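Local structure of Cag pathogenicity island protein (Cag10) (Helicobacter pylori 26695, 6IQT) at residues Phe110-Ile115 / Ile126-Val131; Met58-Val63 / Ile148-Gly153; Val131-Asp136 / Phe152-Phe157. The protein is a VirB8 homologue of the Cag type IV secretion system, probably an inner-membrane component whose soluble domain takes part in assembling the secretion channel. All coordinates share one frame; numbering follows the deposited sequence.

How the contacts relate
Contacts 1 and 3 lie on the same four-stranded antiparallel sheet and share strand 125-137: its first half pairs with strand 105-117 in contact 1, and its second half with the start of strand 154-163 in contact 3. Contact 1 is partly buried, with Ile111 and Ile113 on the face under helix 30-43 and lysine, glutamine and threonine among the residues at the surface. Contact 3 is buried and rich in aromatic rings. Contact 2 is irregular and partly buried, joining the end of helix 50-59 to the loop before strand 154-163 through an asparagine and a tyrosine. It touches contact 3, where Lys155 NZ reaches Gln59 O, whereas contact 1 lies about 23 Å from contact 2, centre to centre.

Contact 1 of 3, residues Phe110-Ile115 / Ile126-Val131; sequences FITIKI and ITKKQV
Strands 110-115 and 126-131 run antiparallel at 158°, with Ile111 facing Lys129 and Ile113 facing Thr127 as hydrogen-bonded pairs. Each pair exchanges two backbone bonds; the straightest is Ile113 N to Thr127 O, 2.8 Å long with 176° at the hydrogen. In the non-hydrogen-bonded pairs between and beside them, CA-H groups approach the same carbonyls, as Lys128 CA does Ile111 O at 3.3 Å.

On the face beneath helix 30-43, Ile111 CG1, set between the backbone N and the carbonyl carbon (chi1 67°), rests on Lys129 CB at 3.8 Å, and Ile111 CD1 reaches Val131 CG2 at 4.0 Å. The long aliphatic part of Lys129 suits this place: its CD lies 4.1 Å from Ile113 CD1, while NZ turns toward a weak, long ion pair with Asp163. Thr127 OG1 comes within 3.5 Å of Ile113 CB.

The other face carries Phe110, whose CE1 meets Gln130 CB at 3.7 Å, and Thr112, whose CG2 presses tightly on Ile126 CG2 at 3.4 Å. Thr112 OG1 bonds to Ser91 OG on strand 84-98.

Backbone bonds thus fix the hairpin's register; its helix-covered face is mostly apolar despite Lys129 and Thr127, while the other mixes Phe110 and Ile126 with polar residues.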
loop_
_atom_site.group_PDB
_atom_site.type_symbol
_atom_site.label_atom_id
_atom_site.label_comp_id
_atom_site.label_asym_id
_atom_site.label_seq_id
_atom_site.Cartn_x
_atom_site.Cartn_y
_atom_site.Cartn_z
ATOM N N PHE A 110 -7.028 -8.387 2.929
ATOM C CA PHE A 110 -7.720 -7.259 3.532
ATOM C C PHE A 110 -7.519 -7.314 5.039
ATOM O O PHE A 110 -7.389 -8.396 5.618
ATOM C CB PHE A 110 -9.223 -7.287 3.214
ATOM C CG PHE A 110 -9.542 -7.062 1.753
ATOM C CD1 PHE A 110 -9.569 -5.781 1.223
ATOM C CD2 PHE A 110 -9.821 -8.128 0.917
ATOM C CE1 PHE A 110 -9.873 -5.570 -0.115
ATOM C CE2 PHE A 110 -10.126 -7.919 -0.421
ATOM C CZ PHE A 110 -10.152 -6.645 -0.934
ATOM N N ILE A 111 -7.525 -6.139 5.676
ATOM C CA ILE A 111 -7.487 -6.073 7.133
ATOM C C ILE A 111 -8.630 -5.202 7.635
ATOM O O ILE A 111 -9.152 -4.337 6.934
ATOM C CB ILE A 111 -6.144 -5.549 7.701
ATOM C CG1 ILE A 111 -5.915 -4.088 7.342
ATOM C CG2 ILE A 111 -4.976 -6.410 7.244
ATOM C CD1 ILE A 111 -4.747 -3.487 8.123
ATOM N N THR A 112 -9.022 -5.461 8.870
ATOM C CA THR A 112 -10.007 -4.650 9.563
ATOM C C THR A 112 -9.347 -4.154 10.838
ATOM O O THR A 112 -8.698 -4.934 11.545
ATOM C CB THR A 112 -11.285 -5.460 9.848
ATOM O OG1 THR A 112 -11.898 -5.845 8.606
ATOM C CG2 THR A 112 -12.279 -4.639 10.631
ATOM N N ILE A 113 -9.452 -2.858 11.095
ATOM C CA ILE A 113 -8.892 -2.243 12.294
ATOM C C ILE A 113 -10.058 -1.737 13.139
ATOM O O ILE A 113 -10.857 -0.905 12.681
ATOM C CB ILE A 113 -7.916 -1.106 11.956
ATOM C CG1 ILE A 113 -6.838 -1.591 10.972
ATOM C CG2 ILE A 113 -7.280 -0.546 13.232
ATOM C CD1 ILE A 113 -5.857 -0.510 10.530
ATOM N N LYS A 114 -10.167 -2.246 14.363
ATOM C CA LYS A 114 -11.197 -1.795 15.294
ATOM C C LYS A 114 -10.579 -0.766 16.235
ATOM O O LYS A 114 -9.624 -1.071 16.960
ATOM C CB LYS A 114 -11.805 -2.958 16.075
ATOM C CG LYS A 114 -12.949 -2.524 17.005
ATOM C CD LYS A 114 -13.658 -3.711 17.657
ATOM C CE LYS A 114 -12.692 -4.638 18.394
ATOM N NZ LYS A 114 -12.000 -3.960 19.526
ATOM N N ILE A 115 -11.108 0.451 16.192
ATOM C CA ILE A 115 -10.630 1.560 17.002
ATOM C C ILE A 115 -11.675 1.828 18.080
ATOM O O ILE A 115 -12.845 2.088 17.775
ATOM C CB ILE A 115 -10.354 2.797 16.134
ATOM C CG1 ILE A 115 -9.045 2.603 15.355
ATOM C CG2 ILE A 115 -10.296 4.046 16.974
ATOM C CD1 ILE A 115 -9.124 3.013 13.906
ATOM N N ILE A 126 -14.746 1.162 12.770
ATOM C CA ILE A 126 -13.990 0.161 12.025
ATOM C C ILE A 126 -13.423 0.818 10.774
ATOM O O ILE A 126 -14.135 1.546 10.070
ATOM C CB ILE A 126 -14.876 -1.048 11.662
ATOM C CG1 ILE A 126 -15.085 -1.947 12.884
ATOM C CG2 ILE A 126 -14.284 -1.841 10.509
ATOM C CD1 ILE A 126 -16.405 -2.694 12.871
ATOM N N THR A 127 -12.139 0.595 10.509
ATOM C CA THR A 127 -11.573 0.949 9.219
ATOM C C THR A 127 -11.103 -0.323 8.519
ATOM O O THR A 127 -10.804 -1.329 9.162
ATOM C CB THR A 127 -10.435 1.980 9.352
ATOM O OG1 THR A 127 -9.272 1.372 9.914
ATOM C CG2 THR A 127 -10.863 3.145 10.245
ATOM N N LYS A 128 -11.086 -0.289 7.190
ATOM C CA LYS A 128 -10.710 -1.444 6.387
ATOM C C LYS A 128 -9.673 -0.999 5.371
ATOM O O LYS A 128 -9.734 0.129 4.873
ATOM C CB LYS A 128 -11.934 -2.072 5.680
ATOM C CG LYS A 128 -12.952 -2.731 6.630
ATOM C CD LYS A 128 -14.371 -2.682 6.074
ATOM C CE LYS A 128 -15.384 -2.315 7.167
ATOM N NZ LYS A 128 -15.793 -0.863 7.117
ATOM N N LYS A 129 -8.705 -1.875 5.096
ATOM C CA LYS A 129 -7.619 -1.580 4.173
ATOM C C LYS A 129 -7.332 -2.814 3.335
ATOM O O LYS A 129 -7.539 -3.942 3.783
ATOM C CB LYS A 129 -6.324 -1.182 4.900
ATOM C CG LYS A 129 -6.349 0.164 5.634
ATOM C CD LYS A 129 -5.143 0.279 6.557
ATOM C CE LYS A 129 -4.898 1.711 7.008
ATOM N NZ LYS A 129 -6.141 2.321 7.539
ATOM N N GLN A 130 -6.822 -2.598 2.128
ATOM C CA GLN A 130 -6.224 -3.677 1.356
ATOM C C GLN A 130 -4.711 -3.547 1.460
ATOM O O GLN A 130 -4.162 -2.459 1.281
ATOM C CB GLN A 130 -6.661 -3.655 -0.112
ATOM C CG GLN A 130 -6.138 -4.866 -0.863
ATOM C CD GLN A 130 -5.987 -4.618 -2.346
ATOM O OE1 GLN A 130 -6.817 -5.054 -3.140
ATOM N NE2 GLN A 130 -4.922 -3.911 -2.729
ATOM N N VAL A 131 -4.046 -4.644 1.795
ATOM C CA VAL A 131 -2.637 -4.616 2.154
ATOM C C VAL A 131 -1.907 -5.595 1.257
ATOM O O VAL A 131 -2.388 -6.711 1.030
ATOM C CB VAL A 131 -2.416 -4.990 3.644
ATOM C CG1 VAL A 131 -0.925 -5.172 3.959
ATOM C CG2 VAL A 131 -3.073 -3.968 4.572
#

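Contact 2 of 3, residues Met58-Val63 / Ile148-Gly153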
loop_
_atom_site.group_PDB
_atom_site.type_symbol
_atom_site.label_atom_id
_atom_site.label_comp_id
_atom_site.label_asym_id
_atom_site.label_seq_id
_atom_site.Cartn_x
_atom_site.Cartn_y
_atom_site.Cartn_z
HETATM N N MSE A 58 10.239 -4.580 14.733
HETATM C CA MSE A 58 11.568 -4.507 14.138
HETATM C C MSE A 58 12.097 -5.900 13.721
HETATM O O MSE A 58 12.735 -6.066 12.674
HETATM C CB MSE A 58 12.519 -3.866 15.149
HETATM C CG MSE A 58 12.297 -2.385 15.339
HETATM SE SE MSE A 58 12.314 -1.472 13.604
HETATM C CE MSE A 58 10.434 -1.011 13.485
ATOM N N GLN A 59 11.792 -6.906 14.548
ATOM C CA GLN A 59 12.233 -8.284 14.309
ATOM C C GLN A 59 11.586 -8.917 13.077
ATOM O O GLN A 59 12.137 -9.878 12.523
ATOM C CB GLN A 59 11.907 -9.147 15.529
ATOM C CG GLN A 59 12.843 -8.948 16.674
ATOM C CD GLN A 59 14.004 -9.890 16.578
ATOM O OE1 GLN A 59 13.960 -11.001 17.113
ATOM N NE2 GLN A 59 15.043 -9.476 15.861
ATOM N N TYR A 60 10.438 -8.409 12.653
ATOM C CA TYR A 60 9.751 -8.907 11.468
ATOM C C TYR A 60 10.096 -8.148 10.197
ATOM O O TYR A 60 9.496 -8.429 9.154
ATOM C CB TYR A 60 8.233 -8.850 11.681
ATOM C CG TYR A 60 7.748 -9.999 12.492
ATOM C CD1 TYR A 60 7.427 -11.201 11.880
ATOM C CD2 TYR A 60 7.654 -9.909 13.880
ATOM C CE1 TYR A 60 6.996 -12.278 12.623
ATOM C CE2 TYR A 60 7.224 -10.982 14.632
ATOM C CZ TYR A 60 6.902 -12.167 13.996
ATOM O OH TYR A 60 6.471 -13.247 14.729
ATOM N N CYS A 61 11.021 -7.189 10.253
ATOM C CA CYS A 61 11.329 -6.323 9.117
ATOM C C CYS A 61 12.766 -6.533 8.658
ATOM O O CYS A 61 13.691 -6.547 9.480
ATOM C CB CYS A 61 11.128 -4.845 9.489
ATOM S SG CYS A 61 9.463 -4.373 9.994
ATOM N N ASP A 62 12.965 -6.679 7.354
ATOM C CA ASP A 62 14.316 -6.555 6.829
ATOM C C ASP A 62 14.885 -5.187 7.205
ATOM O O ASP A 62 14.151 -4.211 7.389
ATOM C CB ASP A 62 14.331 -6.728 5.312
ATOM C CG ASP A 62 15.738 -6.658 4.735
ATOM O OD1 ASP A 62 16.510 -7.618 4.931
ATOM O OD2 ASP A 62 16.091 -5.627 4.115
ATOM N N VAL A 63 16.213 -5.123 7.341
ATOM C CA VAL A 63 16.859 -3.848 7.662
ATOM C C VAL A 63 16.412 -2.759 6.692
ATOM O O VAL A 63 16.175 -1.615 7.095
ATOM C CB VAL A 63 18.394 -4.005 7.678
ATOM C CG1 VAL A 63 18.915 -4.454 6.312
ATOM C CG2 VAL A 63 19.055 -2.690 8.110
ATOM N N ILE A 148 13.475 -14.704 19.969
ATOM C CA ILE A 148 12.444 -15.360 20.782
ATOM C C ILE A 148 11.058 -14.857 20.378
ATOM O O ILE A 148 10.065 -15.042 21.094
ATOM C CB ILE A 148 12.713 -15.143 22.284
ATOM C CG1 ILE A 148 13.034 -13.684 22.593
ATOM C CG2 ILE A 148 13.882 -16.015 22.747
ATOM C CD1 ILE A 148 13.528 -13.461 24.028
ATOM N N ILE A 149 10.993 -14.262 19.194
ATOM C CA ILE A 149 9.880 -13.465 18.711
ATOM C C ILE A 149 9.557 -13.935 17.301
ATOM O O ILE A 149 8.396 -14.193 16.956
ATOM C CB ILE A 149 10.256 -11.970 18.733
ATOM C CG1 ILE A 149 10.519 -11.516 20.172
ATOM C CG2 ILE A 149 9.200 -11.114 18.008
ATOM C CD1 ILE A 149 9.400 -11.859 21.121
ATOM N N ASN A 150 10.597 -14.065 16.485
ATOM C CA ASN A 150 10.462 -14.431 15.073
ATOM C C ASN A 150 11.467 -15.544 14.803
ATOM O O ASN A 150 12.479 -15.335 14.129
ATOM C CB ASN A 150 10.693 -13.197 14.197
ATOM C CG ASN A 150 10.592 -13.477 12.706
ATOM O OD1 ASN A 150 9.990 -14.460 12.267
ATOM N ND2 ASN A 150 11.199 -12.598 11.915
ATOM N N PRO A 151 11.229 -16.736 15.367
ATOM C CA PRO A 151 12.250 -17.803 15.350
ATOM C C PRO A 151 12.687 -18.263 13.976
ATOM O O PRO A 151 13.810 -18.766 13.830
ATOM C CB PRO A 151 11.556 -18.965 16.078
ATOM C CG PRO A 151 10.424 -18.383 16.791
ATOM C CD PRO A 151 10.005 -17.145 16.074
ATOM N N PHE A 152 11.814 -18.196 12.978
ATOM C CA PHE A 152 12.120 -18.754 11.671
ATOM C C PHE A 152 12.543 -17.683 10.669
ATOM O O PHE A 152 12.700 -17.982 9.484
ATOM C CB PHE A 152 10.918 -19.565 11.160
ATOM C CG PHE A 152 10.569 -20.747 12.046
ATOM C CD1 PHE A 152 11.566 -21.486 12.665
ATOM C CD2 PHE A 152 9.250 -21.090 12.290
ATOM C CE1 PHE A 152 11.258 -22.571 13.494
ATOM C CE2 PHE A 152 8.938 -22.163 13.124
ATOM C CZ PHE A 152 9.947 -22.899 13.729
ATOM N N GLY A 153 12.752 -16.453 11.128
ATOM C CA GLY A 153 13.282 -15.404 10.273
ATOM C C GLY A 153 12.395 -14.941 9.128
ATOM O O GLY A 153 12.903 -14.666 8.039
#
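Asn150 meets both Gln59 and Tyr60, and its side chain can be followed outward from the backbone. CB lies over the face of the Tyr60 ring, 4.1 Å from the centroid and 16° off the ring normal, a CH-pi contact. CG, anti to the backbone N (chi1 179°), continues over the same ring but toward its rim, 3.8 Å above the plane. The amide is stacked on the ring, with only 15° between the two planes, and its OD1 comes 3.7 Å from Tyr60 CE1. ND2 ends the chain with a hydrogen bond of 2.9 Å to Gln59 O. That acceptor lies close to the amide plane, but the donor stands above the plane of the Gln59 carbonyl. ND2 also bonds to Phe154 O, and Gln59 O receives Lys155 NZ as well, which joins the last turn of helix 50-59 to the first residues of strand 154-163.

In this VirB8-type, NTF2-like domain, helices pack on one side of a curved antiparallel sheet, and the contact closes one end of that helical layer against the loop entering the final strand. Asn150 opens a type I turn there that ends at Gly153, whose positive phi is readily adopted by a residue without a side chain. An asparagine suits the first position because its short, flat amide can stack on a ring and still offer its N-H groups to carbonyls.

Beside it, Ile149 adds an apolar branch: CG2 sits 3.9 Å from Tyr60 CE2 and also nears Gln59 CB. The phenol suits a buried place, packing its carbons against Phe38 and Leu41 of helix 30-43 while Tyr60 OH lies 3.1 Å from Ile149 O.

Contact 3 of 3, residues Val131-Asp136 / Phe152-Phe157; sequences VTIYYD and FGFKVF
Tyr135 and Val156 form an antiparallel non-hydrogen-bonded pair where strand 125-137 meets the beginning of strand 154-163, the last strand of the curved sheet in this NTF2-like, VirB8-type domain. The two short segments run at 131°, well away from strictly antiparallel, in keeping with the strong twist of the sheet.

Three backbone hydrogen bonds join them. Asp136 and Lys155 exchange a pair, Asp136 N to Lys155 O at 3.0 Å and Lys155 N to Asp136 O at 2.9 Å. Phe157 N reaches Tyr134 O at 2.7 Å in an almost straight bond.

The apolar contacts gather on the side facing helix 30-43. Ile133 CD1 touches CZ at the edge of the Phe154 ring at 3.8 Å and also meets Val156 CG2 at 4.0 Å. A flexible isoleucine suits this place because it carries its end methyl out to both partners, and Val156 itself is covered by Phe38. On the opposite face of the sheet Asp136 CB touches Phe157 CE1.

Polar tips look outward from the pairing. Tyr134 OH bonds Asp52 of the second subunit, and Lys155 NZ turns to the backbone O of Gln59, so the strands also serve the subunit interface and the end of helix 50-59.

The aromatic pair is Tyr135 with Phe154. Their planes are nearly parallel, 27° apart, but displaced, with little of one ring above the other. With Tyr135 CG between the backbone N and the carbonyl carbon (chi1 77°), the tyrosine ring is set on the side where Phe154 CE1 meets its face near the rim, 3.4 Å from Tyr135 CG.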
loop_
_atom_site.group_PDB
_atom_site.type_symbol
_atom_site.label_atom_id
_atom_site.label_comp_id
_atom_site.label_asym_id
_atom_site.label_seq_id
_atom_site.Cartn_x
_atom_site.Cartn_y
_atom_site.Cartn_z
ATOM N N VAL A 131 -4.046 -4.644 1.795
ATOM C CA VAL A 131 -2.637 -4.616 2.154
ATOM C C VAL A 131 -1.907 -5.595 1.257
ATOM O O VAL A 131 -2.388 -6.711 1.030
ATOM C CB VAL A 131 -2.416 -4.990 3.644
ATOM C CG1 VAL A 131 -0.925 -5.172 3.959
ATOM C CG2 VAL A 131 -3.073 -3.968 4.572
ATOM N N THR A 132 -0.728 -5.189 0.800
ATOM C CA THR A 132 0.210 -6.028 0.064
ATOM C C THR A 132 1.534 -6.048 0.814
ATOM O O THR A 132 2.093 -4.988 1.109
ATOM C CB THR A 132 0.443 -5.461 -1.343
ATOM O OG1 THR A 132 -0.805 -5.311 -2.023
ATOM C CG2 THR A 132 1.381 -6.348 -2.138
ATOM N N ILE A 133 2.064 -7.229 1.111
ATOM C CA ILE A 133 3.397 -7.259 1.705
ATOM C C ILE A 133 4.301 -8.137 0.849
ATOM O O ILE A 133 3.864 -9.097 0.207
ATOM C CB ILE A 133 3.437 -7.731 3.184
ATOM C CG1 ILE A 133 3.208 -9.228 3.294
ATOM C CG2 ILE A 133 2.489 -6.929 4.113
ATOM C CD1 ILE A 133 3.974 -9.843 4.444
ATOM N N TYR A 134 5.585 -7.804 0.859
ATOM C CA TYR A 134 6.610 -8.582 0.183
ATOM C C TYR A 134 7.535 -9.151 1.246
ATOM O O TYR A 134 8.000 -8.412 2.118
ATOM C CB TYR A 134 7.385 -7.706 -0.803
ATOM C CG TYR A 134 6.522 -7.113 -1.899
ATOM C CD1 TYR A 134 5.735 -5.992 -1.676
ATOM C CD2 TYR A 134 6.491 -7.687 -3.158
ATOM C CE1 TYR A 134 4.936 -5.451 -2.706
ATOM C CE2 TYR A 134 5.699 -7.174 -4.163
ATOM C CZ TYR A 134 4.932 -6.056 -3.940
ATOM O OH TYR A 134 4.159 -5.553 -4.972
ATOM N N TYR A 135 7.812 -10.457 1.182
ATOM C CA TYR A 135 8.593 -11.081 2.240
ATOM C C TYR A 135 9.595 -12.078 1.664
ATOM O O TYR A 135 9.469 -12.555 0.534
ATOM C CB TYR A 135 7.697 -11.797 3.287
ATOM C CG TYR A 135 7.167 -13.121 2.794
ATOM C CD1 TYR A 135 5.965 -13.188 2.110
ATOM C CD2 TYR A 135 7.888 -14.309 2.992
ATOM C CE1 TYR A 135 5.469 -14.402 1.631
ATOM C CE2 TYR A 135 7.410 -15.521 2.502
ATOM C CZ TYR A 135 6.210 -15.560 1.817
ATOM O OH TYR A 135 5.729 -16.763 1.343
ATOM N N ASP A 136 10.588 -12.389 2.490
ATOM C CA ASP A 136 11.452 -13.543 2.274
ATOM C C ASP A 136 11.895 -14.032 3.645
ATOM O O ASP A 136 11.659 -13.370 4.658
ATOM C CB ASP A 136 12.634 -13.189 1.367
ATOM C CG ASP A 136 13.330 -14.420 0.777
ATOM O OD1 ASP A 136 12.904 -15.572 1.029
ATOM O OD2 ASP A 136 14.312 -14.216 0.037
ATOM N N PHE A 152 11.814 -18.196 12.978
ATOM C CA PHE A 152 12.120 -18.754 11.671
ATOM C C PHE A 152 12.543 -17.683 10.669
ATOM O O PHE A 152 12.700 -17.982 9.484
ATOM C CB PHE A 152 10.918 -19.565 11.160
ATOM C CG PHE A 152 10.569 -20.747 12.046
ATOM C CD1 PHE A 152 11.566 -21.486 12.665
ATOM C CD2 PHE A 152 9.250 -21.090 12.290
ATOM C CE1 PHE A 152 11.258 -22.571 13.494
ATOM C CE2 PHE A 152 8.938 -22.163 13.124
ATOM C CZ PHE A 152 9.947 -22.899 13.729
ATOM N N GLY A 153 12.752 -16.453 11.128
ATOM C CA GLY A 153 13.282 -15.404 10.273
ATOM C C GLY A 153 12.395 -14.941 9.128
ATOM O O GLY A 153 12.903 -14.666 8.039
ATOM N N PHE A 154 11.082 -14.846 9.341
ATOM C CA PHE A 154 10.206 -14.199 8.362
ATOM C C PHE A 154 10.511 -12.705 8.320
ATOM O O PHE A 154 10.439 -12.034 9.357
ATOM C CB PHE A 154 8.751 -14.440 8.755
ATOM C CG PHE A 154 7.737 -13.799 7.852
ATOM C CD1 PHE A 154 7.244 -14.482 6.753
ATOM C CD2 PHE A 154 7.207 -12.554 8.152
ATOM C CE1 PHE A 154 6.277 -13.917 5.939
ATOM C CE2 PHE A 154 6.230 -11.981 7.334
ATOM C CZ PHE A 154 5.776 -12.662 6.224
ATOM N N LYS A 155 10.854 -12.174 7.137
ATOM C CA LYS A 155 11.226 -10.763 7.017
ATOM C C LYS A 155 10.412 -10.046 5.947
ATOM O O LYS A 155 10.386 -10.477 4.793
ATOM C CB LYS A 155 12.710 -10.612 6.696
ATOM C CG LYS A 155 13.634 -11.236 7.739
ATOM C CD LYS A 155 13.551 -10.500 9.059
ATOM C CE LYS A 155 14.555 -11.131 10.048
ATOM N NZ LYS A 155 14.547 -10.493 11.403
ATOM N N VAL A 156 9.798 -8.918 6.324
ATOM C CA VAL A 156 9.045 -8.073 5.398
ATOM C C VAL A 156 9.999 -7.092 4.730
ATOM O O VAL A 156 10.801 -6.435 5.403
ATOM C CB VAL A 156 7.917 -7.324 6.132
ATOM C CG1 VAL A 156 7.187 -6.364 5.186
ATOM C CG2 VAL A 156 6.936 -8.335 6.756
ATOM N N PHE A 157 9.899 -6.971 3.404
ATOM C CA PHE A 157 10.757 -6.060 2.654
ATOM C C PHE A 157 10.031 -4.838 2.141
ATOM O O PHE A 157 10.684 -3.835 1.837
ATOM C CB PHE A 157 11.389 -6.778 1.455
ATOM C CG PHE A 157 12.523 -7.675 1.827
ATOM C CD1 PHE A 157 12.291 -8.854 2.535
ATOM C CD2 PHE A 157 13.827 -7.352 1.470
ATOM C CE1 PHE A 157 13.353 -9.697 2.890
ATOM C CE2 PHE A 157 14.891 -8.194 1.815
ATOM C CZ PHE A 157 14.651 -9.367 2.525
#